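Local coordinates for protein Mono(ADP-ribosyl)transferase SpvB (Salmonella typhimurium, PDB 2GWM) that probably transfers ADP-ribose from NAD+ to an arginine of host actin through this ADP-ribosyltransferase domain, blocking actin polymerization, at residues K84-A89 / I119-L124; A108-S113 / P153-K158; L157-I162 / R192-R197; S172-L177 / N188-I193. All blocks are in the same frame, centred on the assembly; numbering follows the deposited sequence.

Followed from the N terminus, the chain leaves strand 78-83 through 84-89, and contact 1 closes a loop of 29 residues by bringing 119-124 back beside it. Contact 2 opens inside that loop, at 108-113, and closes only at 153-158, so the two cross. Contact 3 starts where contact 2 ends, sharing L157 and K158, and pairs strands 155-164 and 192-198. Contact 4 falls within its span, setting helix 168-175 against the chain entering strand 192-198; both share R192 and I193. Contact 1 touches contacts 3 and 4 through R192 and K191, while contact 2 links the central mixed sheet to the smaller sheet carrying S111.

Contact 1: residues K84-A89 / I119-L124; sequences KLDKPA and INDTIL
D121 holds its CG between its own backbone N and carbonyl carbon (chi1 70°), which places CG close to the 84-89 loop, where the two carboxylate oxygens take up the N-H groups of L85 and D86. D86 instead sets its CG beside its backbone N, and its carboxylate comes to lie against that of D121. The grip on the backbone is two-pronged: L85 N donates to D121 OD1 at 2.9 Å in a nearly straight bond (168°), and D86 N reaches D121 OD2, also at 2.9 Å but less straight. Both oxygens are met on their syn side, the second well out of the carboxylate plane. OD1 carries a further bond from within its own segment, as T122 OG1 donates to it at 2.7 Å nearly along its C-O axis. Here a side chain clasps a loop at the edge of the mixed sheet of the ADP-ribosyltransferase domain, where strand 78-83, bearing the predicted active-site residue R81, runs antiparallel to strand 122-127 before the loop leads on to helix 91-97. A water accepts from K84 NZ and donates to D121 OD2 at 2.6 Å, so these opposite charges, 4.3 Å apart and beyond a salt bridge, are joined through it. D86 OD2 approaches D121 OD2 to 3.3 Å, with the carboxylate planes 44° apart; the repulsion is probably eased by R192, which forms a salt bridge with D86 OD1 and bonds to T122 OG1. On the buried side, L85 CD1 lies 3.9 Å from T122 CG2, next to residues of helix 91-97.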
# COMPACT_ATOMS: atom_id res chain seq x y z
N LYS A 84 0.91 10.38 -5.41
CA LYS A 84 0.72 11.32 -6.44
C LYS A 84 -0.73 11.22 -6.80
O LYS A 84 -1.16 10.22 -7.42
CB LYS A 84 1.59 10.95 -7.62
CG LYS A 84 1.65 11.97 -8.65
CD LYS A 84 2.56 11.56 -9.78
CE LYS A 84 2.93 12.77 -10.61
NZ LYS A 84 1.76 13.69 -10.89
N LEU A 85 -1.52 12.21 -6.38
CA LEU A 85 -2.94 12.26 -6.73
C LEU A 85 -3.33 13.29 -7.74
O LEU A 85 -4.47 13.29 -8.18
CB LEU A 85 -3.82 12.49 -5.50
CG LEU A 85 -3.89 11.43 -4.43
CD1 LEU A 85 -4.88 11.91 -3.34
CD2 LEU A 85 -4.29 10.08 -5.02
N ASP A 86 -2.41 14.17 -8.17
CA ASP A 86 -2.77 15.26 -9.04
C ASP A 86 -2.64 14.96 -10.53
O ASP A 86 -2.72 15.89 -11.34
CB ASP A 86 -1.98 16.52 -8.66
CG ASP A 86 -2.42 17.08 -7.35
OD1 ASP A 86 -3.61 17.17 -7.13
OD2 ASP A 86 -1.58 17.46 -6.53
N LYS A 87 -2.55 13.68 -10.88
CA LYS A 87 -2.58 13.25 -12.30
C LYS A 87 -4.00 13.40 -12.85
O LYS A 87 -4.95 12.96 -12.21
CB LYS A 87 -2.16 11.79 -12.43
CG LYS A 87 -0.87 11.40 -11.70
CD LYS A 87 -0.19 10.12 -12.22
CE LYS A 87 -1.16 8.98 -12.46
NZ LYS A 87 -0.58 7.92 -13.37
N PRO A 88 -4.15 13.99 -14.05
CA PRO A 88 -5.44 13.92 -14.74
C PRO A 88 -6.21 12.61 -14.58
O PRO A 88 -7.36 12.63 -14.19
CB PRO A 88 -5.05 14.15 -16.20
CG PRO A 88 -3.96 15.20 -16.06
CD PRO A 88 -3.18 14.79 -14.83
N ALA A 89 -5.55 11.47 -14.82
CA ALA A 89 -6.20 10.15 -14.74
C ALA A 89 -6.71 9.74 -13.38
O ALA A 89 -7.53 8.81 -13.26
CB ALA A 89 -5.25 9.08 -15.24
N ILE A 119 8.07 12.35 0.09
CA ILE A 119 7.38 13.56 -0.41
C ILE A 119 6.78 13.33 -1.78
O ILE A 119 7.39 12.68 -2.66
CB ILE A 119 8.36 14.69 -0.42
CG1 ILE A 119 8.80 15.08 1.01
CG2 ILE A 119 7.78 15.92 -1.20
CD1 ILE A 119 9.96 16.00 1.09
N ASN A 120 5.55 13.79 -1.94
CA ASN A 120 4.81 13.76 -3.16
C ASN A 120 3.73 14.83 -3.08
O ASN A 120 3.68 15.58 -2.09
CB ASN A 120 4.16 12.38 -3.35
CG ASN A 120 4.10 11.94 -4.77
OD1 ASN A 120 3.81 12.74 -5.68
ND2 ASN A 120 4.38 10.62 -4.99
N ASP A 121 2.87 14.93 -4.08
CA ASP A 121 1.83 15.97 -4.01
C ASP A 121 0.88 15.83 -2.82
O ASP A 121 0.36 16.81 -2.31
CB ASP A 121 1.10 16.21 -5.34
CG ASP A 121 0.17 15.07 -5.82
OD1 ASP A 121 -0.61 14.55 -5.00
OD2 ASP A 121 0.21 14.75 -7.07
N THR A 122 0.70 14.60 -2.36
CA THR A 122 -0.17 14.29 -1.26
C THR A 122 0.57 13.49 -0.20
O THR A 122 1.22 12.48 -0.52
CB THR A 122 -1.37 13.47 -1.78
OG1 THR A 122 -2.05 14.21 -2.76
CG2 THR A 122 -2.29 13.12 -0.67
N ILE A 123 0.49 13.90 1.05
CA ILE A 123 0.98 13.14 2.16
C ILE A 123 -0.21 12.65 2.93
O ILE A 123 -1.07 13.41 3.37
CB ILE A 123 1.85 13.98 3.13
CG1 ILE A 123 2.97 14.73 2.40
CG2 ILE A 123 2.44 13.13 4.24
CD1 ILE A 123 3.84 13.89 1.55
N LEU A 124 -0.28 11.33 3.08
CA LEU A 124 -1.29 10.71 3.95
C LEU A 124 -0.75 10.46 5.33
O LEU A 124 0.32 9.86 5.52
CB LEU A 124 -1.70 9.36 3.37
CG LEU A 124 -2.19 9.37 1.96
CD1 LEU A 124 -2.64 7.97 1.51
CD2 LEU A 124 -3.25 10.37 1.66
O HOH W 1 2.06 15.29 -8.81

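Contact 2: residues A108-S113 / P153-K158; sequences AFMSTS and PNTKLK
The lead-in to the S-T-S motif of the arginine-specific ADP-ribosyltransferases, here S111 to S113, meets the residues leading into strand 155-164 where F109 faces P153. S111 is a predicted active-site residue and bonds to E148 and R81, two others, so the contact lies beside the probable catalytic residues. P153 sets CD over the centre of one face of the phenyl group: CD stands 3.6 Å from the ring centroid, only 10° off the normal, a CH-pi contact. CG of the same proline is displaced toward the CD2-CE2 side, 3.8 Å from F109 CE2. A second carbon donor lies close by, for P153 CA points its hydrogen at A108 O (3.4 Å, 169° at the hydrogen). A water lies 2.6 Å from A108 O and probably donates to it, and the water in turn accepts from T155 N at 3.0 Å, probably bridging the two backbones. N154 and T155 both face D106 in a G1 beta bulge, with N154 in a left-handed conformation. M110 stretches away from its backbone, CG anti to N (chi1 -174°), and bends only at its last torsion. The M110 and T155 side chains cross at about a right angle, with M110 CE 3.9 Å from T155 CG2 and 4.3 Å from L157 CD2. No direct hydrogen bond joins the two segments, which implies that their hold rests on CH donors, apolar contact and probably one bridging water, and thus on shape more than on polar pairing.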
# COMPACT_ATOMS: atom_id res chain seq x y z
N ALA A 108 -6.07 -3.13 -3.13
CA ALA A 108 -4.75 -3.69 -3.26
C ALA A 108 -4.13 -3.88 -1.87
O ALA A 108 -4.61 -3.35 -0.85
CB ALA A 108 -3.89 -2.73 -4.09
N PHE A 109 -2.96 -4.52 -1.83
CA PHE A 109 -2.12 -4.44 -0.64
C PHE A 109 -1.75 -2.95 -0.49
O PHE A 109 -1.53 -2.27 -1.48
CB PHE A 109 -0.90 -5.29 -0.79
CG PHE A 109 -1.15 -6.78 -0.67
CD1 PHE A 109 -1.00 -7.41 0.53
CD2 PHE A 109 -1.56 -7.52 -1.74
CE1 PHE A 109 -1.19 -8.77 0.65
CE2 PHE A 109 -1.79 -8.88 -1.63
CZ PHE A 109 -1.66 -9.47 -0.44
N MET A 110 -1.71 -2.49 0.73
CA MET A 110 -1.46 -1.05 1.01
C MET A 110 -0.14 -0.90 1.76
O MET A 110 0.01 -1.41 2.85
CB MET A 110 -2.60 -0.41 1.78
CG MET A 110 -2.40 1.12 1.95
SD MET A 110 -3.75 1.81 2.94
CE MET A 110 -3.34 1.39 4.58
N SER A 111 0.85 -0.27 1.13
CA SER A 111 2.15 -0.07 1.73
C SER A 111 2.25 1.30 2.40
O SER A 111 1.84 2.30 1.81
CB SER A 111 3.21 -0.15 0.65
OG SER A 111 4.48 0.07 1.18
N THR A 112 2.80 1.31 3.59
CA THR A 112 2.93 2.53 4.41
C THR A 112 4.26 2.45 5.17
O THR A 112 4.90 1.41 5.19
CB THR A 112 1.80 2.66 5.45
OG1 THR A 112 1.95 1.69 6.50
CG2 THR A 112 0.45 2.57 4.82
N SER A 113 4.69 3.57 5.78
CA SER A 113 5.87 3.57 6.63
C SER A 113 5.52 4.04 8.03
O SER A 113 4.78 5.02 8.15
CB SER A 113 6.93 4.46 6.04
OG SER A 113 7.91 4.71 7.04
N PRO A 153 -5.19 -6.65 1.25
CA PRO A 153 -6.25 -6.04 0.44
C PRO A 153 -7.50 -5.69 1.23
O PRO A 153 -7.85 -6.37 2.19
CB PRO A 153 -6.56 -7.12 -0.60
CG PRO A 153 -5.34 -7.85 -0.72
CD PRO A 153 -4.76 -7.93 0.66
N ASN A 154 -8.19 -4.61 0.77
CA ASN A 154 -9.47 -4.16 1.25
C ASN A 154 -9.40 -3.41 2.57
O ASN A 154 -10.36 -3.42 3.32
CB ASN A 154 -10.52 -5.26 1.31
CG ASN A 154 -10.62 -5.99 0.03
OD1 ASN A 154 -10.68 -5.37 -1.03
ND2 ASN A 154 -10.61 -7.34 0.11
N THR A 155 -8.29 -2.70 2.80
CA THR A 155 -8.27 -1.76 3.94
C THR A 155 -9.32 -0.68 3.74
O THR A 155 -9.42 -0.10 2.68
CB THR A 155 -6.90 -1.09 4.08
OG1 THR A 155 -5.83 -2.06 4.13
CG2 THR A 155 -6.83 -0.28 5.33
N LYS A 156 -10.10 -0.43 4.78
CA LYS A 156 -11.08 0.63 4.79
C LYS A 156 -10.52 1.82 5.58
O LYS A 156 -10.06 1.68 6.70
CB LYS A 156 -12.34 0.18 5.47
CG LYS A 156 -13.54 1.01 5.20
CD LYS A 156 -14.75 0.42 5.87
CE LYS A 156 -15.32 -0.82 5.20
NZ LYS A 156 -16.51 -1.41 5.99
N LEU A 157 -10.63 2.97 4.97
CA LEU A 157 -10.20 4.20 5.62
C LEU A 157 -11.18 5.32 5.49
O LEU A 157 -11.82 5.53 4.48
CB LEU A 157 -8.95 4.67 5.00
CG LEU A 157 -7.82 3.64 4.89
CD1 LEU A 157 -7.85 3.23 3.51
CD2 LEU A 157 -6.49 4.20 5.25
N LYS A 158 -11.20 6.08 6.55
CA LYS A 158 -12.03 7.28 6.64
C LYS A 158 -11.18 8.53 6.44
O LYS A 158 -10.10 8.64 6.98
CB LYS A 158 -12.67 7.35 8.00
CG LYS A 158 -13.50 8.54 8.10
CD LYS A 158 -14.15 8.68 9.42
CE LYS A 158 -15.19 9.83 9.36
NZ LYS A 158 -15.98 10.00 10.61
O HOH W 2 -5.64 -2.57 1.45

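Contact 3: residues L157-I162 / R192-R197; sequences LKIESI and RIINMR
I159 and M196 lie side by side on one face of an antiparallel strand pair, 157-162 with 192-197, within the mixed sheet of the domain, and the pairing is interrupted by a classic beta bulge. Across this pair I159 CD1 presses on M196 CE at 3.4 Å, tighter than usual for two carbons. L157 CD2 meets M196 SD at 4.1 Å, while I159 CD1 meets the methyl beyond it, which chi3 of 144° puts in place. The other branch of I159, CG2, meets I194 CG2, so the two branches of I159 straddle I194 and M196, CG2 on the first and CD1 on the second, and Y97 of helix 91-97 touches both of these. At the bulge E160 and S161 stand opposite the single residue N195, whose carbonyl O accepts from E160 N at 2.9 Å and from S161 N at 3.2 Å; the register slips by one residue here. The extra residue turns the CB of E160 toward the partner strand, bringing its extended side chain within reach of R197. R197 has a second acid in E129, through NH1, and grips E160 side-on, one nitrogen to each oxygen: in a salt bridge NH2 reaches OE1 at 2.9 Å, OE1 lying tilted from the guanidinium plane, while NE meets OE2 at 2.8 Å (165°), OE2 within 2° of that plane.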
# COMPACT_ATOMS: atom_id res chain seq x y z
N LEU A 157 -10.63 2.97 4.97
CA LEU A 157 -10.20 4.20 5.62
C LEU A 157 -11.18 5.32 5.49
O LEU A 157 -11.82 5.53 4.48
CB LEU A 157 -8.95 4.67 5.00
CG LEU A 157 -7.82 3.64 4.89
CD1 LEU A 157 -7.85 3.23 3.51
CD2 LEU A 157 -6.49 4.20 5.25
N LYS A 158 -11.20 6.08 6.55
CA LYS A 158 -12.03 7.28 6.64
C LYS A 158 -11.18 8.53 6.44
O LYS A 158 -10.10 8.64 6.98
CB LYS A 158 -12.67 7.35 8.00
CG LYS A 158 -13.50 8.54 8.10
CD LYS A 158 -14.15 8.68 9.42
CE LYS A 158 -15.19 9.83 9.36
NZ LYS A 158 -15.98 10.00 10.61
N ILE A 159 -11.68 9.43 5.60
CA ILE A 159 -11.05 10.73 5.33
C ILE A 159 -11.54 11.64 6.41
O ILE A 159 -12.74 12.00 6.43
CB ILE A 159 -11.51 11.29 3.96
CG1 ILE A 159 -11.28 10.29 2.81
CG2 ILE A 159 -10.86 12.63 3.71
CD1 ILE A 159 -9.94 9.77 2.72
N GLU A 160 -10.64 12.04 7.31
CA GLU A 160 -11.04 12.88 8.43
C GLU A 160 -10.85 14.38 8.17
O GLU A 160 -11.72 15.18 8.47
CB GLU A 160 -10.27 12.40 9.67
CG GLU A 160 -10.66 10.99 10.05
CD GLU A 160 -10.22 10.60 11.43
OE1 GLU A 160 -9.05 10.93 11.82
OE2 GLU A 160 -11.02 9.91 12.09
N SER A 161 -9.70 14.77 7.63
CA SER A 161 -9.51 16.16 7.21
C SER A 161 -8.47 16.27 6.12
O SER A 161 -7.63 15.38 5.95
CB SER A 161 -9.10 17.03 8.39
OG SER A 161 -7.89 16.67 9.00
N ILE A 162 -8.55 17.38 5.39
CA ILE A 162 -7.65 17.69 4.31
C ILE A 162 -7.06 19.05 4.64
O ILE A 162 -7.82 19.98 5.02
CB ILE A 162 -8.31 17.70 2.91
CG1 ILE A 162 -9.02 16.36 2.60
CG2 ILE A 162 -7.25 18.04 1.84
CD1 ILE A 162 -10.45 16.29 2.91
N ARG A 192 -1.06 18.88 -0.42
CA ARG A 192 -2.01 18.62 0.64
C ARG A 192 -1.52 17.51 1.55
O ARG A 192 -0.72 16.65 1.17
CB ARG A 192 -3.35 18.24 0.03
CG ARG A 192 -3.27 16.86 -0.62
CD ARG A 192 -4.55 16.51 -1.35
NE ARG A 192 -4.89 17.35 -2.49
CZ ARG A 192 -4.33 17.29 -3.70
NH1 ARG A 192 -3.31 16.47 -3.90
NH2 ARG A 192 -4.75 18.09 -4.70
N ILE A 193 -2.01 17.58 2.76
CA ILE A 193 -2.01 16.50 3.72
C ILE A 193 -3.42 16.02 3.87
O ILE A 193 -4.34 16.80 4.02
CB ILE A 193 -1.43 16.95 5.13
CG1 ILE A 193 -0.02 17.51 5.00
CG2 ILE A 193 -1.54 15.82 6.18
CD1 ILE A 193 0.35 18.37 6.20
N ILE A 194 -3.56 14.69 3.90
CA ILE A 194 -4.84 14.08 4.14
C ILE A 194 -4.66 13.26 5.39
O ILE A 194 -3.87 12.34 5.43
CB ILE A 194 -5.35 13.21 3.02
CG1 ILE A 194 -5.38 13.98 1.72
CG2 ILE A 194 -6.75 12.71 3.38
CD1 ILE A 194 -5.86 13.17 0.53
N ASN A 195 -5.45 13.60 6.41
CA ASN A 195 -5.52 12.89 7.69
C ASN A 195 -6.63 11.85 7.55
O ASN A 195 -7.79 12.19 7.31
CB ASN A 195 -5.80 13.85 8.84
CG ASN A 195 -4.73 14.89 8.99
OD1 ASN A 195 -5.00 16.13 8.88
ND2 ASN A 195 -3.55 14.43 9.30
N MET A 196 -6.25 10.60 7.73
CA MET A 196 -7.11 9.44 7.50
C MET A 196 -7.08 8.54 8.69
O MET A 196 -6.16 8.59 9.51
CB MET A 196 -6.56 8.55 6.34
CG MET A 196 -6.37 9.23 5.11
SD MET A 196 -5.92 8.04 3.89
CE MET A 196 -6.74 8.73 2.54
N ARG A 197 -8.05 7.60 8.75
CA ARG A 197 -8.07 6.62 9.82
C ARG A 197 -8.47 5.27 9.25
O ARG A 197 -9.46 5.19 8.51
CB ARG A 197 -9.07 7.02 10.90
CG ARG A 197 -9.09 6.11 12.09
CD ARG A 197 -9.92 6.67 13.26
NE ARG A 197 -9.53 8.02 13.57
CZ ARG A 197 -8.49 8.38 14.30
NH1 ARG A 197 -7.76 7.49 14.95
NH2 ARG A 197 -8.18 9.66 14.32

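Contact 4: residues S172-L177 / N188-I193; sequences SQLSKL and NRIKRI
I193 pushes its CD1 against the C-terminal part of helix 168-175, overlapping the backbone between Q173 and L174 and coming 3.7 Å from L174 N. The helix here packs against the sheet of the ADP-ribosyltransferase domain, at the point where the chain enters strand 192-198, and two isoleucines of that incoming chain, I190 and I193, meet it. The same methyl of I193 touches Q173 CB at 3.9 Å. It also meets L177 CD1 tip to tip at 4.2 Å, so one carbon is lodged among three residues of 172-177. CG1 of I193 is anti to its carbonyl carbon (chi1 -57°), and chi2 of 160° then carries CD1 outward, away from the strand and toward the helix. L174, crossing I193 at a slant with CG anti to its backbone N, also reaches I190. There the two tips meet: L174 CD1 lies 3.7 Å from I190 CD1, and L174 CD2 stands 4.0 Å from the same methyl. F170, one turn earlier in the helix, touches both isoleucines, and I123 of strand 122-127 lies against I190 and L177. No hydrogen bond spans the two segments, and Q173 NE2 bonds to D169 of the same helix. The chain leaves the helix in an ordered way: L177 N donates to L174 O at 3.0 Å, and S175 OG donates to S172 O at 2.6 Å, tilted 20° from the carbonyl plane.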
# COMPACT_ATOMS: atom_id res chain seq x y z
N SER A 172 2.48 23.84 10.08
CA SER A 172 2.62 23.21 11.38
C SER A 172 2.37 21.72 11.25
O SER A 172 3.17 20.94 11.76
CB SER A 172 1.62 23.79 12.36
OG SER A 172 1.80 23.28 13.66
N GLN A 173 1.28 21.33 10.56
CA GLN A 173 1.05 19.88 10.44
C GLN A 173 2.17 19.20 9.74
O GLN A 173 2.62 18.11 10.09
CB GLN A 173 -0.29 19.64 9.78
CG GLN A 173 -1.49 20.02 10.65
CD GLN A 173 -2.78 19.38 10.22
OE1 GLN A 173 -2.81 18.23 9.77
NE2 GLN A 173 -3.86 20.11 10.34
N LEU A 174 2.64 19.82 8.68
CA LEU A 174 3.73 19.24 7.92
C LEU A 174 4.98 19.09 8.76
O LEU A 174 5.70 18.10 8.70
CB LEU A 174 4.02 20.07 6.67
CG LEU A 174 4.92 19.46 5.64
CD1 LEU A 174 4.38 18.18 5.14
CD2 LEU A 174 5.17 20.41 4.54
N SER A 175 5.26 20.08 9.62
CA SER A 175 6.44 20.08 10.43
C SER A 175 6.42 18.97 11.48
O SER A 175 7.46 18.61 12.00
CB SER A 175 6.55 21.43 11.16
OG SER A 175 5.69 21.53 12.25
N LYS A 176 5.23 18.46 11.76
CA LYS A 176 5.03 17.40 12.77
C LYS A 176 4.96 16.03 12.13
O LYS A 176 4.76 15.02 12.81
CB LYS A 176 3.81 17.74 13.66
CG LYS A 176 4.02 19.07 14.37
CD LYS A 176 3.09 19.31 15.49
CE LYS A 176 3.36 20.64 16.16
NZ LYS A 176 2.80 20.59 17.54
N LEU A 177 5.15 15.98 10.81
CA LEU A 177 5.38 14.69 10.08
C LEU A 177 6.90 14.48 9.89
O LEU A 177 7.65 15.39 9.77
CB LEU A 177 4.59 14.69 8.76
CG LEU A 177 3.08 14.92 8.87
CD1 LEU A 177 2.40 15.00 7.54
CD2 LEU A 177 2.38 13.90 9.72
N ASN A 188 8.25 21.84 -1.17
CA ASN A 188 7.44 22.77 -1.93
C ASN A 188 6.53 22.08 -2.94
O ASN A 188 5.59 22.68 -3.45
CB ASN A 188 8.26 23.84 -2.60
CG ASN A 188 9.03 24.72 -1.61
OD1 ASN A 188 10.21 25.04 -1.83
ND2 ASN A 188 8.43 25.04 -0.53
N ARG A 189 6.83 20.80 -3.23
CA ARG A 189 6.00 19.97 -4.11
C ARG A 189 4.67 19.54 -3.50
O ARG A 189 3.78 19.11 -4.19
CB ARG A 189 6.72 18.65 -4.44
CG ARG A 189 8.00 18.85 -5.22
CD ARG A 189 8.83 17.52 -5.37
NE ARG A 189 7.98 16.48 -5.93
CZ ARG A 189 7.96 15.18 -5.60
NH1 ARG A 189 8.75 14.64 -4.66
NH2 ARG A 189 7.09 14.40 -6.24
N ILE A 190 4.53 19.69 -2.18
CA ILE A 190 3.38 19.15 -1.49
C ILE A 190 2.19 20.04 -1.65
O ILE A 190 2.27 21.25 -1.32
CB ILE A 190 3.68 18.88 0.00
CG1 ILE A 190 4.87 17.92 0.14
CG2 ILE A 190 2.47 18.36 0.74
CD1 ILE A 190 5.37 17.84 1.54
N LYS A 191 1.08 19.44 -2.08
CA LYS A 191 -0.15 20.16 -2.26
C LYS A 191 -1.12 20.01 -1.10
O LYS A 191 -1.88 20.92 -0.77
CB LYS A 191 -0.84 19.70 -3.53
CG LYS A 191 -2.06 20.51 -3.90
CD LYS A 191 -2.07 20.67 -5.43
CE LYS A 191 -2.95 21.79 -5.88
NZ LYS A 191 -4.37 21.40 -5.78
N ARG A 192 -1.06 18.88 -0.42
CA ARG A 192 -2.01 18.62 0.64
C ARG A 192 -1.52 17.51 1.55
O ARG A 192 -0.72 16.65 1.17
CB ARG A 192 -3.35 18.24 0.03
CG ARG A 192 -3.27 16.86 -0.62
CD ARG A 192 -4.55 16.51 -1.35
NE ARG A 192 -4.89 17.35 -2.49
CZ ARG A 192 -4.33 17.29 -3.70
NH1 ARG A 192 -3.31 16.47 -3.90
NH2 ARG A 192 -4.75 18.09 -4.70
N ILE A 193 -2.01 17.58 2.76
CA ILE A 193 -2.01 16.50 3.72
C ILE A 193 -3.42 16.02 3.87
O ILE A 193 -4.34 16.80 4.02
CB ILE A 193 -1.43 16.95 5.13
CG1 ILE A 193 -0.02 17.51 5.00
CG2 ILE A 193 -1.54 15.82 6.18
CD1 ILE A 193 0.35 18.37 6.20